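Long-range contact in enoyl-CoA hydratase (Geobacillus kaustophilus, PDB 2PPY), which probably hydrates the double bond of enoyl-CoA thioesters in fatty acid beta-oxidation: residues I135-V140 and M166-G170. Residue numbers count along the deposited sequence, not the author numbering.
Sequences IGLPEV and MNITG
A buried, water-mediated packing contact joins segment 135-140, a short strand that runs through Leu-137 and Pro-138 into 3-10 conformation, to the C-terminal turn of helix 160-169. No direct hydrogen bond crosses it. Water 1 donates to Leu-137 O (2.9 Å) and Asn-167 O (2.6 Å) and accepts from Val-140 N (3.0 Å), while water 2 accepts from Leu-137 N (3.0 Å) and donates to Met-166 O (2.8 Å). The helix closes with Gly-170 N hydrogen-bonded to Met-166 O (2.9 Å), and Gly-170 then turns to positive phi (80°). Its CA lies 3.9 Å from Pro-138 CA and makes a CH···O contact with Leu-137 O (3.4 Å, 155° at H); a CB here would clash with Val-140 CG1. In this crotonase-like fold, strand 135-136 pairs in parallel with strand 111-113. Val-140 (chi1 p) points at the helix end, its CB 3.6 Å from Asn-167 O. Val-140, Asn-167 and Ile-168 also pack against Ala-211, Ile-215 and Tyr-200, respectively, of a second subunit, so the helix end lies in a subunit interface. Selenomethionine Met-166 (m, t, p) extends its CE to 4.0 Å from Gly-136 CA. Leu-137 (m, t) brings CD1 to 3.3 Å from Asn-167 OD1, a van der Waals contact, while Asn-167 ND2 hydrogen-bonds to Ala-163 O one turn earlier.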
loop_
_atom_site.group_PDB
_atom_site.type_symbol
_atom_site.label_atom_id
_atom_site.label_comp_id
_atom_site.label_asym_id
_atom_site.label_seq_id
_atom_site.Cartn_x
_atom_site.Cartn_y
_atom_site.Cartn_z
ATOM N N ILE A 135 -32.007 -3.167 -2.861
ATOM C CA ILE A 135 -30.590 -3.346 -3.142
ATOM C C ILE A 135 -29.845 -3.289 -1.808
ATOM O O ILE A 135 -30.042 -2.366 -1.015
ATOM C CB ILE A 135 -30.069 -2.262 -4.131
ATOM C CG1 ILE A 135 -28.572 -2.453 -4.379
ATOM C CG2 ILE A 135 -30.376 -0.870 -3.596
ATOM C CD1 ILE A 135 -28.056 -1.671 -5.569
ATOM N N GLY A 136 -29.020 -4.301 -1.552
ATOM C CA GLY A 136 -28.267 -4.366 -0.310
ATOM C C GLY A 136 -27.604 -5.716 -0.083
ATOM O O GLY A 136 -27.603 -6.575 -0.965
ATOM N N LEU A 137 -27.042 -5.903 1.108
ATOM C CA LEU A 137 -26.352 -7.139 1.464
ATOM C C LEU A 137 -26.917 -7.703 2.775
ATOM O O LEU A 137 -26.439 -7.375 3.862
ATOM C CB LEU A 137 -24.857 -6.858 1.618
ATOM C CG LEU A 137 -24.101 -6.289 0.408
ATOM C CD1 LEU A 137 -22.696 -5.888 0.828
ATOM C CD2 LEU A 137 -24.048 -7.311 -0.712
ATOM N N PRO A 138 -27.945 -8.564 2.686
ATOM C CA PRO A 138 -28.562 -9.151 3.878
ATOM C C PRO A 138 -27.960 -10.453 4.418
ATOM O O PRO A 138 -28.564 -11.094 5.273
ATOM C CB PRO A 138 -30.009 -9.336 3.440
ATOM C CG PRO A 138 -29.847 -9.762 2.019
ATOM C CD PRO A 138 -28.768 -8.824 1.489
ATOM N N GLU A 139 -26.776 -10.830 3.944
ATOM C CA GLU A 139 -26.128 -12.067 4.388
ATOM C C GLU A 139 -26.059 -12.277 5.900
ATOM O O GLU A 139 -26.097 -13.413 6.378
ATOM C CB GLU A 139 -24.709 -12.164 3.817
ATOM C CG GLU A 139 -24.658 -12.448 2.328
ATOM C CD GLU A 139 -24.642 -11.194 1.472
ATOM O OE1 GLU A 139 -25.273 -10.185 1.854
ATOM O OE2 GLU A 139 -24.005 -11.233 0.399
ATOM N N VAL A 140 -25.945 -11.191 6.656
ATOM C CA VAL A 140 -25.859 -11.300 8.106
ATOM C C VAL A 140 -27.093 -11.986 8.705
ATOM O O VAL A 140 -27.008 -12.607 9.765
ATOM C CB VAL A 140 -25.699 -9.906 8.768
ATOM C CG1 VAL A 140 -26.987 -9.101 8.626
ATOM C CG2 VAL A 140 -25.335 -10.065 10.229
HETATM N N MSE A 166 -24.603 -0.798 6.625
HETATM C CA MSE A 166 -25.441 -1.641 5.777
HETATM C C MSE A 166 -25.196 -3.135 5.937
HETATM O O MSE A 166 -26.145 -3.919 5.926
HETATM C CB MSE A 166 -25.278 -1.263 4.300
HETATM C CG MSE A 166 -26.002 0.013 3.907
HETATM SE SE MSE A 166 -25.862 0.389 2.020
HETATM C CE MSE A 166 -27.048 -0.972 1.324
ATOM N N ASN A 167 -23.931 -3.527 6.083
ATOM C CA ASN A 167 -23.571 -4.938 6.231
ATOM C C ASN A 167 -23.962 -5.570 7.573
ATOM O O ASN A 167 -24.445 -6.706 7.599
ATOM C CB ASN A 167 -22.059 -5.125 6.012
ATOM C CG ASN A 167 -21.682 -5.260 4.538
ATOM O OD1 ASN A 167 -21.703 -6.357 3.974
ATOM N ND2 ASN A 167 -21.345 -4.143 3.909
ATOM N N ILE A 168 -23.754 -4.860 8.681
ATOM C CA ILE A 168 -24.085 -5.430 9.987
ATOM C C ILE A 168 -25.588 -5.490 10.277
ATOM O O ILE A 168 -26.031 -6.333 11.057
ATOM C CB ILE A 168 -23.372 -4.693 11.155
ATOM C CG1 ILE A 168 -23.856 -3.249 11.249
ATOM C CG2 ILE A 168 -21.850 -4.758 10.971
ATOM C CD1 ILE A 168 -23.291 -2.512 12.441
ATOM N N THR A 169 -26.371 -4.604 9.661
ATOM C CA THR A 169 -27.822 -4.619 9.863
ATOM C C THR A 169 -28.455 -5.518 8.798
ATOM O O THR A 169 -29.456 -6.178 9.048
ATOM C CB THR A 169 -28.452 -3.208 9.734
ATOM O OG1 THR A 169 -28.341 -2.755 8.380
ATOM C CG2 THR A 169 -27.766 -2.215 10.660
ATOM N N GLY A 170 -27.858 -5.535 7.609
ATOM C CA GLY A 170 -28.363 -6.356 6.522
ATOM C C GLY A 170 -29.548 -5.727 5.821
ATOM O O GLY A 170 -30.182 -6.341 4.964
HETATM O O HOH W 1 -24.628 -8.607 5.768
HETATM O O HOH W 2 -27.317 -4.017 3.379
#